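Local coordinates for protein glutaredoxin 2 (Salmonella enterica subsp. enterica serovar Typhimurium, PDB 3IR4) that probably acts as a glutathione-dependent thiol-disulfide oxidoreductase of the glutaredoxin family, and is captured here with glutathione bound, at residues P106-S111 / Q123-K128; K95-V100 / F179-N184; Y200-A205 / I210-S215; K148-D153 / A189-P194. All blocks are in the same frame, centred on the assembly; numbering follows the deposited sequence.

Interaction 1: residues P106-S111 / Q123-K128. With GSH (glutathione), chain B.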
# COMPACT_ATOMS: atom_id res chain seq x y z
N PRO A 106 3.80 -9.57 10.66
CA PRO A 106 4.56 -10.79 10.77
C PRO A 106 4.83 -11.45 9.43
O PRO A 106 5.84 -12.13 9.27
CB PRO A 106 3.67 -11.68 11.66
CG PRO A 106 2.82 -10.76 12.42
CD PRO A 106 2.55 -9.64 11.45
N ARG A 107 3.89 -11.29 8.50
CA ARG A 107 4.04 -11.84 7.17
C ARG A 107 5.02 -11.04 6.32
O ARG A 107 5.86 -11.62 5.61
CB ARG A 107 2.66 -12.02 6.51
CG ARG A 107 1.87 -13.14 7.17
CD ARG A 107 0.45 -13.19 6.67
NE ARG A 107 -0.32 -14.34 7.20
CZ ARG A 107 -0.75 -14.43 8.45
NH1 ARG A 107 -0.59 -13.43 9.30
NH2 ARG A 107 -1.34 -15.54 8.87
N PHE A 108 4.96 -9.71 6.40
CA PHE A 108 5.96 -8.90 5.73
C PHE A 108 7.38 -9.35 6.15
O PHE A 108 8.26 -9.52 5.31
CB PHE A 108 5.82 -7.41 6.10
CG PHE A 108 4.57 -6.71 5.59
CD1 PHE A 108 3.88 -7.10 4.46
CD2 PHE A 108 4.17 -5.56 6.22
CE1 PHE A 108 2.77 -6.38 4.01
CE2 PHE A 108 3.06 -4.83 5.75
CZ PHE A 108 2.39 -5.25 4.67
N ALA A 109 7.56 -9.56 7.45
CA ALA A 109 8.86 -9.90 8.01
C ALA A 109 9.40 -11.25 7.55
O ALA A 109 10.59 -11.49 7.66
CB ALA A 109 8.77 -9.89 9.50
N LYS A 110 8.51 -12.11 7.07
CA LYS A 110 8.85 -13.43 6.58
C LYS A 110 8.91 -13.54 5.07
O LYS A 110 9.20 -14.60 4.56
CB LYS A 110 7.83 -14.44 7.09
CG LYS A 110 7.99 -14.78 8.56
CD LYS A 110 6.76 -15.53 9.11
CE LYS A 110 7.06 -16.54 10.20
NZ LYS A 110 7.71 -15.94 11.39
N SER A 111 8.66 -12.43 4.35
CA SER A 111 8.49 -12.50 2.92
C SER A 111 9.60 -11.82 2.12
O SER A 111 10.37 -11.00 2.61
CB SER A 111 7.11 -11.90 2.56
OG SER A 111 6.08 -12.69 3.10
N GLN A 123 16.13 -7.96 10.12
CA GLN A 123 16.18 -7.90 11.57
C GLN A 123 15.75 -6.53 12.09
O GLN A 123 15.05 -6.41 13.12
CB GLN A 123 17.56 -8.26 12.10
CG GLN A 123 17.63 -8.20 13.63
CD GLN A 123 19.02 -8.44 14.13
OE1 GLN A 123 19.71 -7.52 14.55
NE2 GLN A 123 19.46 -9.67 14.05
N TYR A 124 16.22 -5.48 11.41
CA TYR A 124 15.87 -4.10 11.77
C TYR A 124 14.35 -3.92 11.81
O TYR A 124 13.79 -3.36 12.76
CB TYR A 124 16.49 -3.14 10.75
CG TYR A 124 16.12 -1.70 10.94
CD1 TYR A 124 14.99 -1.18 10.32
CD2 TYR A 124 16.91 -0.85 11.66
CE1 TYR A 124 14.65 0.15 10.45
CE2 TYR A 124 16.56 0.48 11.83
CZ TYR A 124 15.41 0.97 11.21
OH TYR A 124 15.01 2.30 11.29
N PHE A 125 13.67 -4.43 10.79
CA PHE A 125 12.21 -4.36 10.72
C PHE A 125 11.54 -5.12 11.85
O PHE A 125 10.65 -4.59 12.53
CB PHE A 125 11.76 -4.90 9.36
CG PHE A 125 10.26 -4.87 9.16
CD1 PHE A 125 9.62 -3.70 8.76
CD2 PHE A 125 9.48 -6.00 9.35
CE1 PHE A 125 8.27 -3.67 8.54
CE2 PHE A 125 8.11 -5.97 9.15
CZ PHE A 125 7.51 -4.80 8.75
N ILE A 126 11.96 -6.35 12.07
CA ILE A 126 11.36 -7.17 13.09
C ILE A 126 11.48 -6.50 14.46
O ILE A 126 10.52 -6.42 15.24
CB ILE A 126 12.05 -8.57 13.10
CG1 ILE A 126 11.75 -9.37 11.83
CG2 ILE A 126 11.64 -9.35 14.36
CD1 ILE A 126 12.68 -10.53 11.56
N ARG A 127 12.69 -6.07 14.78
CA ARG A 127 12.96 -5.48 16.08
C ARG A 127 12.10 -4.26 16.30
O ARG A 127 11.53 -4.07 17.38
CB ARG A 127 14.44 -5.15 16.26
CG ARG A 127 15.26 -6.39 16.33
CD ARG A 127 16.49 -6.24 17.07
NE ARG A 127 17.01 -7.54 17.44
CZ ARG A 127 18.25 -7.73 17.85
NH1 ARG A 127 19.08 -6.69 17.94
NH2 ARG A 127 18.68 -8.95 18.15
N LYS A 128 12.02 -3.39 15.31
CA LYS A 128 11.27 -2.16 15.44
C LYS A 128 9.78 -2.42 15.63
O LYS A 128 9.15 -1.83 16.50
CB LYS A 128 11.47 -1.32 14.19
CG LYS A 128 10.68 -0.05 14.18
CD LYS A 128 10.73 0.65 12.88
CE LYS A 128 12.05 1.25 12.68
NZ LYS A 128 11.98 1.94 11.38
N1 GSH B . 2.74 10.42 6.16
CA1 GSH B . 3.63 9.58 5.35
C1 GSH B . 3.09 9.47 3.95
O11 GSH B . 1.85 9.61 3.80
O12 GSH B . 3.88 9.23 3.02
CB1 GSH B . 3.74 8.21 6.01
CG1 GSH B . 4.86 7.38 5.39
CD1 GSH B . 5.29 6.19 6.22
OE1 GSH B . 4.64 5.89 7.36
N2 GSH B . 6.26 5.43 5.78
CA2 GSH B . 6.91 4.37 6.55
C2 GSH B . 8.29 4.78 6.92
O2 GSH B . 9.01 5.49 6.05
CB2 GSH B . 6.93 3.04 5.76
SG2 GSH B . 5.30 2.30 5.41
N3 GSH B . 8.79 4.39 8.06
CA3 GSH B . 9.99 4.96 8.61
C3 GSH B . 11.02 3.89 8.73
O31 GSH B . 10.83 2.79 8.12
O32 GSH B . 12.04 4.13 9.43
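R107 O is gripped by two donors beside F108 and A109, the residues that meet F125 and I126 of helix 119-133. S111 OG donates to it at 2.7 Å and K110 N at 3.1 Å; the two come from opposite faces of the carbonyl plane, with the hydroxyl 40° out of it. A type I turn from F108 to S111 reverses the chain here. The contact it leads to is apolar. A109 CB lies 4.0 Å from F125 CD2, at the ring edge and near its plane, and 3.8 Å from I126 CG1. F108 CB approaches the same ring obliquely, 4.1 Å from F125 CE2, while the F108 ring itself leads away. Both helices belong to the helical C-terminal domain of the glutathione S-transferase type, and their aromatic rings meet H11, next to C12 of the thioredoxin-fold domain; F125 and H11 pack edge-to-face. In the same helix as F125, Y124 and K128 belong to the glutathione pocket. The K128 chain is extended apart from a bend at chi3 (-72°), which carries NZ to within 2.9 Å of glutathione O32, an oxygen of the glycine carboxylate. The same NZ donates to Y124 OH at 3.1 Å, so the phenol probably helps to position the ammonium group. K49, V51, E64 and S65 hydrogen-bond to glutathione.

Interaction 2: residues K95-V100 / F179-N184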
# COMPACT_ATOMS: atom_id res chain seq x y z
N LYS A 95 -11.33 1.32 10.91
CA LYS A 95 -11.57 0.11 11.72
C LYS A 95 -10.60 -1.00 11.33
O LYS A 95 -9.90 -1.56 12.17
CB LYS A 95 -13.03 -0.35 11.55
CG LYS A 95 -13.35 -1.65 12.26
CD LYS A 95 -14.83 -2.00 12.25
CE LYS A 95 -15.33 -2.27 10.87
NZ LYS A 95 -14.52 -3.25 10.10
N VAL A 96 -10.52 -1.31 10.04
CA VAL A 96 -9.67 -2.42 9.60
C VAL A 96 -8.17 -2.13 9.81
O VAL A 96 -7.42 -3.00 10.32
CB VAL A 96 -10.00 -2.82 8.15
CG1 VAL A 96 -9.02 -3.88 7.65
CG2 VAL A 96 -11.44 -3.33 8.07
N ASN A 97 -7.72 -0.93 9.44
CA ASN A 97 -6.33 -0.55 9.65
C ASN A 97 -5.96 -0.58 11.12
O ASN A 97 -4.79 -0.68 11.45
CB ASN A 97 -5.98 0.79 9.02
CG ASN A 97 -5.72 0.68 7.52
OD1 ASN A 97 -4.95 -0.17 7.06
ND2 ASN A 97 -6.30 1.58 6.75
N GLY A 98 -6.94 -0.52 12.00
CA GLY A 98 -6.69 -0.60 13.42
C GLY A 98 -6.22 -1.96 13.91
O GLY A 98 -5.53 -2.00 14.94
N TYR A 99 -6.56 -3.06 13.22
CA TYR A 99 -6.13 -4.42 13.64
C TYR A 99 -5.33 -5.20 12.60
O TYR A 99 -4.67 -6.18 12.93
CB TYR A 99 -7.30 -5.32 14.08
CG TYR A 99 -8.26 -5.75 13.02
CD1 TYR A 99 -9.40 -5.01 12.74
CD2 TYR A 99 -8.02 -6.89 12.25
CE1 TYR A 99 -10.32 -5.42 11.76
CE2 TYR A 99 -8.90 -7.29 11.27
CZ TYR A 99 -10.04 -6.56 11.01
OH TYR A 99 -10.89 -6.99 10.02
N VAL A 100 -5.37 -4.77 11.35
CA VAL A 100 -4.85 -5.56 10.25
C VAL A 100 -3.36 -5.84 10.33
O VAL A 100 -2.89 -6.84 9.78
CB VAL A 100 -5.23 -4.93 8.89
CG1 VAL A 100 -4.37 -3.72 8.59
CG2 VAL A 100 -5.11 -5.94 7.77
N PHE A 179 -7.05 0.49 -2.07
CA PHE A 179 -6.29 -0.48 -2.81
C PHE A 179 -5.03 -1.00 -2.08
O PHE A 179 -4.82 -2.20 -2.07
CB PHE A 179 -5.97 -0.03 -4.24
CG PHE A 179 -5.09 -1.01 -4.96
CD1 PHE A 179 -5.59 -2.25 -5.35
CD2 PHE A 179 -3.76 -0.73 -5.17
CE1 PHE A 179 -4.81 -3.16 -5.98
CE2 PHE A 179 -2.95 -1.66 -5.82
CZ PHE A 179 -3.47 -2.89 -6.20
N PRO A 180 -4.23 -0.12 -1.47
CA PRO A 180 -3.01 -0.64 -0.82
C PRO A 180 -3.32 -1.68 0.26
O PRO A 180 -2.55 -2.65 0.43
CB PRO A 180 -2.36 0.60 -0.26
CG PRO A 180 -2.84 1.73 -1.15
CD PRO A 180 -4.26 1.35 -1.47
N LEU A 181 -4.37 -1.45 1.03
CA LEU A 181 -4.77 -2.40 2.06
C LEU A 181 -5.14 -3.75 1.43
O LEU A 181 -4.69 -4.81 1.87
CB LEU A 181 -5.94 -1.81 2.86
CG LEU A 181 -6.57 -2.75 3.86
CD1 LEU A 181 -5.57 -3.24 4.90
CD2 LEU A 181 -7.76 -2.05 4.52
N LEU A 182 -5.96 -3.72 0.39
CA LEU A 182 -6.36 -4.95 -0.27
C LEU A 182 -5.16 -5.65 -0.91
O LEU A 182 -5.05 -6.87 -0.84
CB LEU A 182 -7.47 -4.71 -1.30
CG LEU A 182 -8.75 -4.04 -0.78
CD1 LEU A 182 -9.74 -3.88 -1.92
CD2 LEU A 182 -9.37 -4.83 0.37
N ARG A 183 -4.31 -4.88 -1.58
CA ARG A 183 -3.12 -5.43 -2.22
C ARG A 183 -2.28 -6.19 -1.19
O ARG A 183 -1.87 -7.33 -1.40
CB ARG A 183 -2.34 -4.28 -2.87
CG ARG A 183 -1.11 -4.66 -3.69
CD ARG A 183 0.19 -4.59 -2.94
NE ARG A 183 1.29 -4.87 -3.86
CZ ARG A 183 2.57 -4.63 -3.61
NH1 ARG A 183 2.96 -4.13 -2.44
NH2 ARG A 183 3.47 -4.89 -4.54
N ASN A 184 -2.00 -5.49 0.20
CA ASN A 184 -1.19 -6.16 1.19
C ASN A 184 -1.91 -7.37 1.80
O ASN A 184 -1.27 -8.34 2.20
CB ASN A 184 -0.67 -5.13 2.18
CG ASN A 184 0.41 -4.23 1.55
OD1 ASN A 184 1.00 -4.56 0.51
ND2 ASN A 184 0.68 -3.10 2.19
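L181 reaches from helix 173-185 onto the side chains of V96, N97 and V100, and divides its two methyl groups among them. CD2 meets V96 CG1 at 3.8 Å. CD1 takes the other two partners: V100 CG1 at 3.9 Å and, at 3.8 Å, the side-chain amide oxygen N97 OD1, which only packs on the methyl. With CG anti to the backbone N (chi1 173°), the leucine spans the 8.0 Å between N97 CA and L181 CA. V96 and V100 both meet it at a slant, whereas N97 runs past it in the opposite direction. The two valines are kept together by the backbone: V96 O accepts from V100 N at 2.9 Å and from Y99 N at 3.0 Å. V100 and V96 are buried along with L181, while N97 lies at the exposed margin. On another side of helix 173-185, P180 rests on V16 and K17 of helix 13-25. This is helix-to-helix packing within the all-helical C-terminal domain of the glutathione S-transferase fold, with helix 173-185 lying between helix 87-97 and the thioredoxin-like domain.

Interaction 3: residues Y200-A205 / I210-S215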
# COMPACT_ATOMS: atom_id res chain seq x y z
N TYR A 200 -12.51 -5.79 -7.75
CA TYR A 200 -11.90 -4.45 -7.57
C TYR A 200 -10.39 -4.63 -7.37
O TYR A 200 -9.58 -3.95 -8.01
CB TYR A 200 -12.56 -3.76 -6.37
CG TYR A 200 -11.92 -2.46 -5.98
CD1 TYR A 200 -10.86 -2.41 -5.08
CD2 TYR A 200 -12.34 -1.28 -6.56
CE1 TYR A 200 -10.29 -1.22 -4.73
CE2 TYR A 200 -11.76 -0.08 -6.21
CZ TYR A 200 -10.72 -0.05 -5.33
OH TYR A 200 -10.10 1.12 -4.96
N ARG A 201 -10.00 -5.51 -6.47
CA ARG A 201 -8.60 -5.79 -6.22
C ARG A 201 -7.87 -6.16 -7.50
O ARG A 201 -6.81 -5.63 -7.81
CB ARG A 201 -8.54 -6.96 -5.25
CG ARG A 201 -7.16 -7.57 -4.96
CD ARG A 201 -7.30 -8.97 -4.41
NE ARG A 201 -7.77 -9.89 -5.43
CZ ARG A 201 -8.40 -11.03 -5.18
NH1 ARG A 201 -8.63 -11.42 -3.93
NH2 ARG A 201 -8.80 -11.80 -6.17
N ASP A 202 -8.45 -7.07 -8.27
CA ASP A 202 -7.81 -7.55 -9.48
C ASP A 202 -7.72 -6.49 -10.54
O ASP A 202 -6.67 -6.31 -11.18
CB ASP A 202 -8.56 -8.77 -10.02
CG ASP A 202 -8.40 -10.01 -9.17
OD1 ASP A 202 -7.53 -10.06 -8.29
OD2 ASP A 202 -9.20 -10.95 -9.38
N ASN A 203 -8.79 -5.75 -10.74
CA ASN A 203 -8.78 -4.72 -11.75
C ASN A 203 -7.84 -3.58 -11.39
O ASN A 203 -7.07 -3.10 -12.21
CB ASN A 203 -10.17 -4.15 -11.99
CG ASN A 203 -10.09 -2.94 -12.88
OD1 ASN A 203 -9.84 -3.09 -14.08
ND2 ASN A 203 -10.15 -1.75 -12.30
N MSE A 204 -7.89 -3.15 -10.13
CA MSE A 204 -7.04 -2.06 -9.72
C MSE A 204 -5.56 -2.44 -9.79
O MSE A 204 -4.75 -1.59 -10.15
CB MSE A 204 -7.41 -1.57 -8.33
CG MSE A 204 -8.75 -0.90 -8.28
SE MSE A 204 -9.02 0.63 -9.40
CE MSE A 204 -7.57 1.55 -8.89
N ALA A 205 -5.19 -3.68 -9.48
CA ALA A 205 -3.81 -4.10 -9.63
C ALA A 205 -3.38 -3.95 -11.11
O ALA A 205 -2.29 -3.44 -11.41
CB ALA A 205 -3.62 -5.49 -9.14
N ILE A 210 0.54 -2.43 -10.39
CA ILE A 210 1.10 -2.83 -9.09
C ILE A 210 0.67 -4.26 -8.85
O ILE A 210 -0.50 -4.59 -8.92
CB ILE A 210 0.62 -1.90 -7.96
CG1 ILE A 210 1.05 -0.46 -8.20
CG2 ILE A 210 1.09 -2.44 -6.60
CD1 ILE A 210 0.34 0.59 -7.35
N ASN A 211 1.64 -5.11 -8.55
CA ASN A 211 1.39 -6.53 -8.36
C ASN A 211 0.66 -6.88 -7.10
O ASN A 211 0.86 -6.28 -6.07
CB ASN A 211 2.75 -7.27 -8.34
CG ASN A 211 3.61 -6.97 -7.08
OD1 ASN A 211 3.83 -5.80 -6.68
ND2 ASN A 211 4.16 -8.00 -6.50
N LEU A 212 -0.17 -7.90 -7.20
CA LEU A 212 -0.72 -8.54 -6.00
C LEU A 212 0.34 -9.51 -5.48
O LEU A 212 1.29 -9.87 -6.19
CB LEU A 212 -2.02 -9.25 -6.30
CG LEU A 212 -3.12 -8.33 -6.82
CD1 LEU A 212 -4.35 -9.15 -7.13
CD2 LEU A 212 -3.45 -7.22 -5.85
N LEU A 213 0.15 -9.96 -4.25
CA LEU A 213 1.16 -10.76 -3.52
C LEU A 213 0.76 -12.20 -3.30
O LEU A 213 1.42 -12.92 -2.56
CB LEU A 213 1.41 -10.10 -2.17
CG LEU A 213 1.76 -8.60 -2.21
CD1 LEU A 213 1.85 -8.04 -0.79
CD2 LEU A 213 3.03 -8.32 -3.01
N SER A 214 -0.29 -12.62 -3.99
CA SER A 214 -0.90 -13.92 -3.84
C SER A 214 0.08 -15.06 -4.08
O SER A 214 0.03 -16.08 -3.43
CB SER A 214 -2.07 -14.01 -4.82
OG SER A 214 -2.85 -12.81 -4.80
N SER A 215 1.00 -14.88 -5.02
CA SER A 215 1.96 -15.93 -5.33
C SER A 215 2.88 -16.25 -4.16
O SER A 215 3.50 -17.32 -4.15
CB SER A 215 2.78 -15.63 -6.58
OG SER A 215 3.65 -14.54 -6.37
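Apolar packing and one backbone hydrogen bond join Y200-A205 to I210-S215, beside a salt bridge within the helix. The apolar part centres on L212, whose CG sits 3.7 Å from A205 CB and whose CD2 lies 3.8 Å from R201 CG. Its branches run at about a right angle to the arginine chain, so the leucine packs on the methylene part of R201, and CD1 extends on to D202 OD1 at 3.5 Å. The ionic part lies within the helix. The R201 chain, bent at chi3 (70°), turns its guanidinium side-on to D202. NE at 2.9 Å and NH2 at 3.0 Å both bind D202 OD1, from the same face of the carboxylate; OD1 lies nearly in the guanidinium plane, and OD2 adds a weak bond to NH2. W193 provides a cation-pi partner for R201. The backbone part is one hydrogen bond, from I210 N to A205 O at 3.2 Å with an N-H...O angle of 154°, which links the chain beyond helix 195-208 back to the helix. I210 then reaches V16, R19 and M20 of helix 13-25. The charges of R201 and D202 are paired with each other, and L212 meets their side chains by packing alone, so the directional bond across the segments is the one from I210 N to A205 O.

Interaction 4: residues K148-D153 / A189-P194. With SO4 (sulfate ion), chain E.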
# COMPACT_ATOMS: atom_id res chain seq x y z
N LYS A 148 -10.82 -14.69 10.06
CA LYS A 148 -12.28 -14.64 10.09
C LYS A 148 -12.79 -13.21 10.23
O LYS A 148 -13.79 -12.82 9.63
CB LYS A 148 -12.78 -15.53 11.24
CG LYS A 148 -14.30 -15.61 11.38
CD LYS A 148 -14.74 -16.51 12.53
CE LYS A 148 -16.25 -16.64 12.60
NZ LYS A 148 -16.77 -17.45 11.46
N LYS A 149 -12.09 -12.41 11.05
CA LYS A 149 -12.44 -10.99 11.23
C LYS A 149 -12.35 -10.22 9.92
O LYS A 149 -13.28 -9.52 9.55
CB LYS A 149 -11.54 -10.28 12.27
CG LYS A 149 -11.93 -10.44 13.75
CD LYS A 149 -10.90 -9.79 14.69
CE LYS A 149 -10.70 -8.32 14.40
NZ LYS A 149 -11.97 -7.58 14.61
N ILE A 150 -11.23 -10.35 9.21
CA ILE A 150 -11.14 -9.62 7.96
C ILE A 150 -12.18 -10.15 6.95
O ILE A 150 -12.75 -9.38 6.19
CB ILE A 150 -9.68 -9.54 7.47
CG1 ILE A 150 -9.58 -8.58 6.28
CG2 ILE A 150 -9.17 -10.91 7.11
CD1 ILE A 150 -10.10 -7.14 6.53
N GLY A 151 -12.47 -11.44 7.00
CA GLY A 151 -13.50 -11.99 6.11
C GLY A 151 -14.85 -11.31 6.37
O GLY A 151 -15.56 -10.90 5.45
N ASP A 152 -15.19 -11.18 7.64
CA ASP A 152 -16.44 -10.50 8.01
C ASP A 152 -16.46 -9.06 7.55
O ASP A 152 -17.46 -8.61 6.98
CB ASP A 152 -16.65 -10.56 9.53
CG ASP A 152 -16.97 -11.95 10.06
OD1 ASP A 152 -17.28 -12.85 9.26
OD2 ASP A 152 -16.91 -12.13 11.29
N ASP A 153 -15.38 -8.34 7.79
CA ASP A 153 -15.30 -6.95 7.36
C ASP A 153 -15.37 -6.81 5.84
O ASP A 153 -16.02 -5.88 5.32
CB ASP A 153 -14.08 -6.27 7.97
CG ASP A 153 -14.28 -5.96 9.45
OD1 ASP A 153 -15.44 -5.81 9.88
OD2 ASP A 153 -13.27 -5.87 10.18
N ALA A 189 -2.57 -15.80 3.28
CA ALA A 189 -3.24 -17.03 2.86
C ALA A 189 -4.41 -17.29 3.81
O ALA A 189 -4.28 -17.16 5.02
CB ALA A 189 -2.26 -18.22 2.89
N GLY A 190 -5.56 -17.64 3.26
CA GLY A 190 -6.72 -18.09 4.01
C GLY A 190 -7.94 -17.20 3.95
O GLY A 190 -9.03 -17.61 4.35
N ILE A 191 -7.78 -15.97 3.49
CA ILE A 191 -8.88 -15.01 3.46
C ILE A 191 -9.95 -15.40 2.44
O ILE A 191 -9.64 -15.84 1.32
CB ILE A 191 -8.36 -13.59 3.15
CG1 ILE A 191 -7.54 -13.07 4.33
CG2 ILE A 191 -9.53 -12.64 2.88
CD1 ILE A 191 -6.90 -11.71 4.11
N HIS A 192 -11.20 -15.24 2.83
CA HIS A 192 -12.37 -15.39 1.97
C HIS A 192 -12.69 -14.01 1.34
O HIS A 192 -13.06 -13.08 2.05
CB HIS A 192 -13.57 -15.88 2.77
CG HIS A 192 -13.40 -17.23 3.38
ND1 HIS A 192 -14.46 -17.99 3.79
CD2 HIS A 192 -12.30 -17.97 3.65
CE1 HIS A 192 -14.03 -19.13 4.30
NE2 HIS A 192 -12.71 -19.15 4.21
N TRP A 193 -12.49 -13.91 0.04
CA TRP A 193 -12.68 -12.68 -0.71
C TRP A 193 -14.02 -12.64 -1.40
O TRP A 193 -14.26 -13.42 -2.32
CB TRP A 193 -11.57 -12.54 -1.76
CG TRP A 193 -10.21 -12.30 -1.20
CD1 TRP A 193 -9.30 -13.24 -0.81
CD2 TRP A 193 -9.59 -11.02 -0.99
NE1 TRP A 193 -8.17 -12.63 -0.41
CE2 TRP A 193 -8.32 -11.27 -0.47
CE3 TRP A 193 -9.98 -9.71 -1.23
CZ2 TRP A 193 -7.42 -10.25 -0.21
CZ3 TRP A 193 -9.12 -8.71 -0.95
CH2 TRP A 193 -7.85 -8.97 -0.44
N PRO A 194 -14.89 -11.69 -1.02
CA PRO A 194 -16.15 -11.57 -1.73
C PRO A 194 -15.93 -11.13 -3.17
O PRO A 194 -14.91 -10.54 -3.48
CB PRO A 194 -16.90 -10.49 -0.91
CG PRO A 194 -16.30 -10.56 0.43
CD PRO A 194 -14.84 -10.80 0.14
S SO4 E . -18.23 -17.41 3.22
O1 SO4 E . -17.84 -18.48 2.28
O2 SO4 E . -19.24 -17.95 4.15
O3 SO4 E . -18.77 -16.27 2.45
O4 SO4 E . -17.02 -17.03 3.97
O HOH W 1 -15.50 -12.63 3.22
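I150 and I191 make the close part of this contact, between helix 143-160 and the loop that precedes helix 195-208. I150 CG2 lies 3.8 Å from I191 CD1 and 3.9 Å from I191 CG1, in the described one of two deposited conformers of I150. The I191 chain has CG1 anti to its own carbonyl carbon (chi1 -69°) and an extended outer bond, which sends CD1 out to the helix. Its other branch turns to W193: CG2 stands 3.5 Å above the indole plane, offset toward the rim. L185 of helix 173-185 touches both isoleucines and extends the apolar cluster inward.

One residue further along, the packing gives way to a looser, wetter edge. G151 brings no side chain, and its CA comes within 4.2 Å of H192 O, while the G151 and H192 CA atoms are 5.5 Å apart. A water bridges the two carbonyls, donating one hydrogen to G151 O at 2.8 Å and the other to H192 O at 2.7 Å. The exposed H192 ring carries this edge out to solvent, where ND1 donates to sulfate O4 at 2.7 Å with an N-H...O angle of 165°. The oxygen lies at the ring edge, near its plane. This sulfate probably came from the crystallisation liquor, so it marks an anion-accepting spot more than a known site.

The chemistry therefore divides in two: carbon contacts hold the inner side, while at the outer side two acceptors that cannot bond to each other are reconciled by a shared water, and the nearby sulfate would tend to stabilise a protonated H192.

From the N terminus, the chain first passes through the thioredoxin-like domain and then enters the helical domain that holds all four contacts. Residues 95-100 open the long loop that interaction 2 closes at 179-184, and within it interaction 1 closes a short one between 106-111 and 123-128. Interaction 4 starts inside the same loop at 148-153 but closes beyond it at 189-194, so interactions 2 and 4 cross; K95 and Y99 bind D153 where they meet. Interaction 3 follows in series, folding the C-terminal segment back onto helix 195-208. F179 packs on A205 to join interactions 2 and 3, and R201 on W193 joins interactions 3 and 4.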